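Local coordinates for putative polyprenyl synthetase (Streptomyces coelicolor, PDB 3NF2) that makes polyprenyl diphosphates as a prenyltransferase of the FPP/GGPP synthase family, probably by magnesium-dependent joining of isopentenyl diphosphate to an allylic diphosphate, at the interface of chains A and B. Residues are numbered along the deposited sequence; one frame, centred on the assembly and turned at random. Chains: chain A/B, Putative polyprenyl synthetase.

The interface of chains A and B. Residues chain A 93, 96-97, 119, 123; chain B 93, 96-97, 116, 119, 123.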
ATOM      1  N   HIS A  93      -7.721   0.690   4.949  1.00 36.78           N
ATOM      2  CA  HIS A  93      -6.766   0.073   5.854  1.00 42.51           C
ATOM      3  C   HIS A  93      -6.926   0.519   7.300  1.00 39.17           C
ATOM      4  O   HIS A  93      -6.886  -0.321   8.200  1.00 38.89           O
ATOM      5  CB  HIS A  93      -5.340   0.335   5.370  1.00 37.55           C
ATOM      6  CG  HIS A  93      -4.965  -0.458   4.160  1.00 32.23           C
ATOM      7  ND1 HIS A  93      -3.667  -0.548   3.707  1.00 38.11           N
ATOM      8  CD2 HIS A  93      -5.711  -1.215   3.320  1.00 27.94           C
ATOM      9  CE1 HIS A  93      -3.633  -1.314   2.633  1.00 33.23           C
ATOM     10  NE2 HIS A  93      -4.860  -1.728   2.376  1.00 36.11           N
ATOM     11  N   LEU A  96      -9.879  -1.189   9.014  1.00 45.00           N
ATOM     12  CA  LEU A  96      -9.595  -2.571   9.338  1.00 45.70           C
ATOM     13  C   LEU A  96      -8.698  -2.656  10.566  1.00 49.76           C
ATOM     14  O   LEU A  96      -8.975  -3.429  11.493  1.00 49.98           O
ATOM     15  CB  LEU A  96      -8.964  -3.291   8.146  1.00 43.76           C
ATOM     16  CG  LEU A  96      -8.546  -4.752   8.360  1.00 41.61           C
ATOM     17  CD1 LEU A  96      -9.663  -5.636   8.986  1.00 38.66           C
ATOM     18  CD2 LEU A  96      -8.105  -5.320   7.045  1.00 39.01           C
ATOM     19  N   MET A  97      -7.640  -1.846  10.568  1.00 50.39           N
ATOM     20  CA  MET A  97      -6.701  -1.773  11.682  1.00 48.32           C
ATOM     21  C   MET A  97      -7.391  -1.356  12.987  1.00 51.87           C
ATOM     22  O   MET A  97      -7.040  -1.842  14.057  1.00 55.03           O
ATOM     23  CB  MET A  97      -5.559  -0.801  11.356  1.00 48.05           C
ATOM     24  CG  MET A  97      -4.546  -1.331  10.351  1.00 42.52           C
ATOM     25  SD  MET A  97      -3.113  -0.264  10.152  1.00 33.23           S
ATOM     26  CE  MET A  97      -3.565   0.667   8.717  1.00 33.16           C
ATOM     27  N   ILE A 119      -7.696  -5.110   2.495  1.00 43.34           N
ATOM     28  CA  ILE A 119      -6.247  -4.936   2.329  1.00 42.14           C
ATOM     29  C   ILE A 119      -5.877  -4.797   0.862  1.00 37.68           C
ATOM     30  O   ILE A 119      -5.102  -3.922   0.489  1.00 45.26           O
ATOM     31  CB  ILE A 119      -5.456  -6.110   2.948  1.00 42.66           C
ATOM     32  CG1 ILE A 119      -5.684  -6.158   4.454  1.00 41.56           C
ATOM     33  CG2 ILE A 119      -3.956  -5.965   2.676  1.00 40.83           C
ATOM     34  CD1 ILE A 119      -5.525  -7.543   5.068  1.00 39.13           C
ATOM     35  N   ASP A 123      -4.526  -1.547  -1.170  1.00 34.05           N
ATOM     36  CA  ASP A 123      -3.262  -1.556  -1.926  1.00 36.96           C
ATOM     37  C   ASP A 123      -3.429  -1.122  -3.383  1.00 34.49           C
ATOM     38  O   ASP A 123      -2.569  -0.442  -3.938  1.00 37.80           O
ATOM     39  CB  ASP A 123      -2.623  -2.948  -1.915  1.00 32.84           C
ATOM     40  CG  ASP A 123      -2.089  -3.334  -0.560  1.00 40.63           C
ATOM     41  OD1 ASP A 123      -1.871  -2.438   0.276  1.00 48.10           O
ATOM     42  OD2 ASP A 123      -1.877  -4.540  -0.327  1.00 49.26           O
TER
ATOM     43  N   HIS B  93       1.471  -8.445   3.332  1.00 36.78           N
ATOM     44  CA  HIS B  93       0.046  -8.411   3.051  1.00 42.51           C
ATOM     45  C   HIS B  93      -0.502  -9.737   2.544  1.00 39.17           C
ATOM     46  O   HIS B  93      -1.565 -10.165   2.998  1.00 38.89           O
ATOM     47  CB  HIS B  93      -0.266  -7.291   2.059  1.00 37.55           C
ATOM     48  CG  HIS B  93      -0.178  -5.923   2.655  1.00 32.23           C
ATOM     49  ND1 HIS B  93      -0.644  -4.801   2.006  1.00 38.11           N
ATOM     50  CD2 HIS B  93       0.302  -5.496   3.848  1.00 27.94           C
ATOM     51  CE1 HIS B  93      -0.442  -3.743   2.767  1.00 33.23           C
ATOM     52  NE2 HIS B  93       0.133  -4.138   3.888  1.00 36.11           N
ATOM     53  N   LEU B  96      -0.969 -12.271   5.361  1.00 45.00           N
ATOM     54  CA  LEU B  96      -2.119 -11.963   6.185  1.00 45.70           C
ATOM     55  C   LEU B  96      -3.404 -12.362   5.472  1.00 49.76           C
ATOM     56  O   LEU B  96      -4.275 -13.013   6.066  1.00 49.98           O
ATOM     57  CB  LEU B  96      -2.136 -10.483   6.564  1.00 43.76           C
ATOM     58  CG  LEU B  96      -3.336  -9.991   7.386  1.00 41.61           C
ATOM     59  CD1 LEU B  96      -3.636 -10.866   8.637  1.00 38.66           C
ATOM     60  CD2 LEU B  96      -3.089  -8.569   7.788  1.00 39.01           C
ATOM     61  N   MET B  97      -3.503 -11.982   4.199  1.00 50.39           N
ATOM     62  CA  MET B  97      -4.651 -12.312   3.361  1.00 48.32           C
ATOM     63  C   MET B  97      -4.846 -13.828   3.229  1.00 51.87           C
ATOM     64  O   MET B  97      -5.975 -14.307   3.189  1.00 55.03           O
ATOM     65  CB  MET B  97      -4.498 -11.678   1.971  1.00 48.05           C
ATOM     66  CG  MET B  97      -4.726 -10.174   1.935  1.00 42.52           C
ATOM     67  SD  MET B  97      -4.752  -9.496   0.270  1.00 33.23           S
ATOM     68  CE  MET B  97      -3.088  -8.922   0.099  1.00 33.16           C
ATOM     69  N   ALA B 116      -2.995  -5.696  12.332  1.00 49.07           N
ATOM     70  CA  ALA B 116      -2.896  -4.241  12.135  1.00 43.87           C
ATOM     71  C   ALA B 116      -1.491  -3.790  11.767  1.00 44.01           C
ATOM     72  O   ALA B 116      -1.307  -2.991  10.837  1.00 41.25           O
ATOM     73  CB  ALA B 116      -3.381  -3.483  13.374  1.00 42.45           C
ATOM     74  N   ILE B 119      -0.378  -4.909   8.205  1.00 43.34           N
ATOM     75  CA  ILE B 119      -0.950  -3.994   7.209  1.00 42.14           C
ATOM     76  C   ILE B 119      -0.162  -2.696   7.141  1.00 37.68           C
ATOM     77  O   ILE B 119       0.159  -2.212   6.061  1.00 45.26           O
ATOM     78  CB  ILE B 119      -2.433  -3.679   7.506  1.00 42.66           C
ATOM     79  CG1 ILE B 119      -3.268  -4.950   7.409  1.00 41.56           C
ATOM     80  CG2 ILE B 119      -2.983  -2.645   6.519  1.00 40.83           C
ATOM     81  CD1 ILE B 119      -4.532  -4.936   8.259  1.00 39.13           C
ATOM     82  N   ASP B 123       2.247  -1.281   4.190  1.00 34.05           N
ATOM     83  CA  ASP B 123       2.032   0.031   3.555  1.00 36.96           C
ATOM     84  C   ASP B 123       3.272   0.926   3.591  1.00 34.49           C
ATOM     85  O   ASP B 123       3.547   1.655   2.642  1.00 37.80           O
ATOM     86  CB  ASP B 123       0.880   0.785   4.225  1.00 32.84           C
ATOM     87  CG  ASP B 123      -0.464   0.166   3.943  1.00 40.63           C
ATOM     88  OD1 ASP B 123      -0.579  -0.602   2.970  1.00 48.10           O
ATOM     89  OD2 ASP B 123      -1.418   0.451   4.694  1.00 49.26           O
TER
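A:Ile119 and B:Ile119, from the two copies of helix 115-134, cross obliquely on the dimer axis, their CG1 atoms 4.0 Å apart. In A:Ile119, CG1 anti to the carbonyl carbon (chi1 -63°) faces the axis and CG2 points to B:His93; the second torsion carries CD1 to B:Leu96, whose side chain is met at about a right angle. A:Leu96, its CG anti to the backbone N, brings CD2 to 3.8 Å from B:Ile119 CD1. At the flank, the chain of A:Met97 bends at chi3 (-97°), so CE meets B:Ile119 CG2 tip to tip while SD lies 3.3 Å from the carbonyl O of B:Ala116. Above this core A:His93 sits obliquely across B:Ile119, whose CG2 is 3.6 Å from ring atom ND1. The imidazole is held at both nitrogens: NE2 donates in its own chain to the carbonyl O of A:Ile119 (2.9 Å), on a lone pair, and ND1 donates across the interface to OD2 of B:Asp123 (2.7 Å). The latter bond is nearly straight, 171° at H, and uses the syn lone pair of B:Asp123 OD2, with carboxylate and ring almost coplanar. Donation from both nitrogens would suit a protonated ring, which the carboxylate could stabilise. The two-fold repeats this grip from B:His93 to A:Asp123. A:Leu96 and A:Met97 are the variable positions of the DDXXD motif, here DDLMD, directly after A:His93. The joint probably helps hold the family's usual homodimer together and may steady the helix carrying the presumed magnesium-diphosphate site.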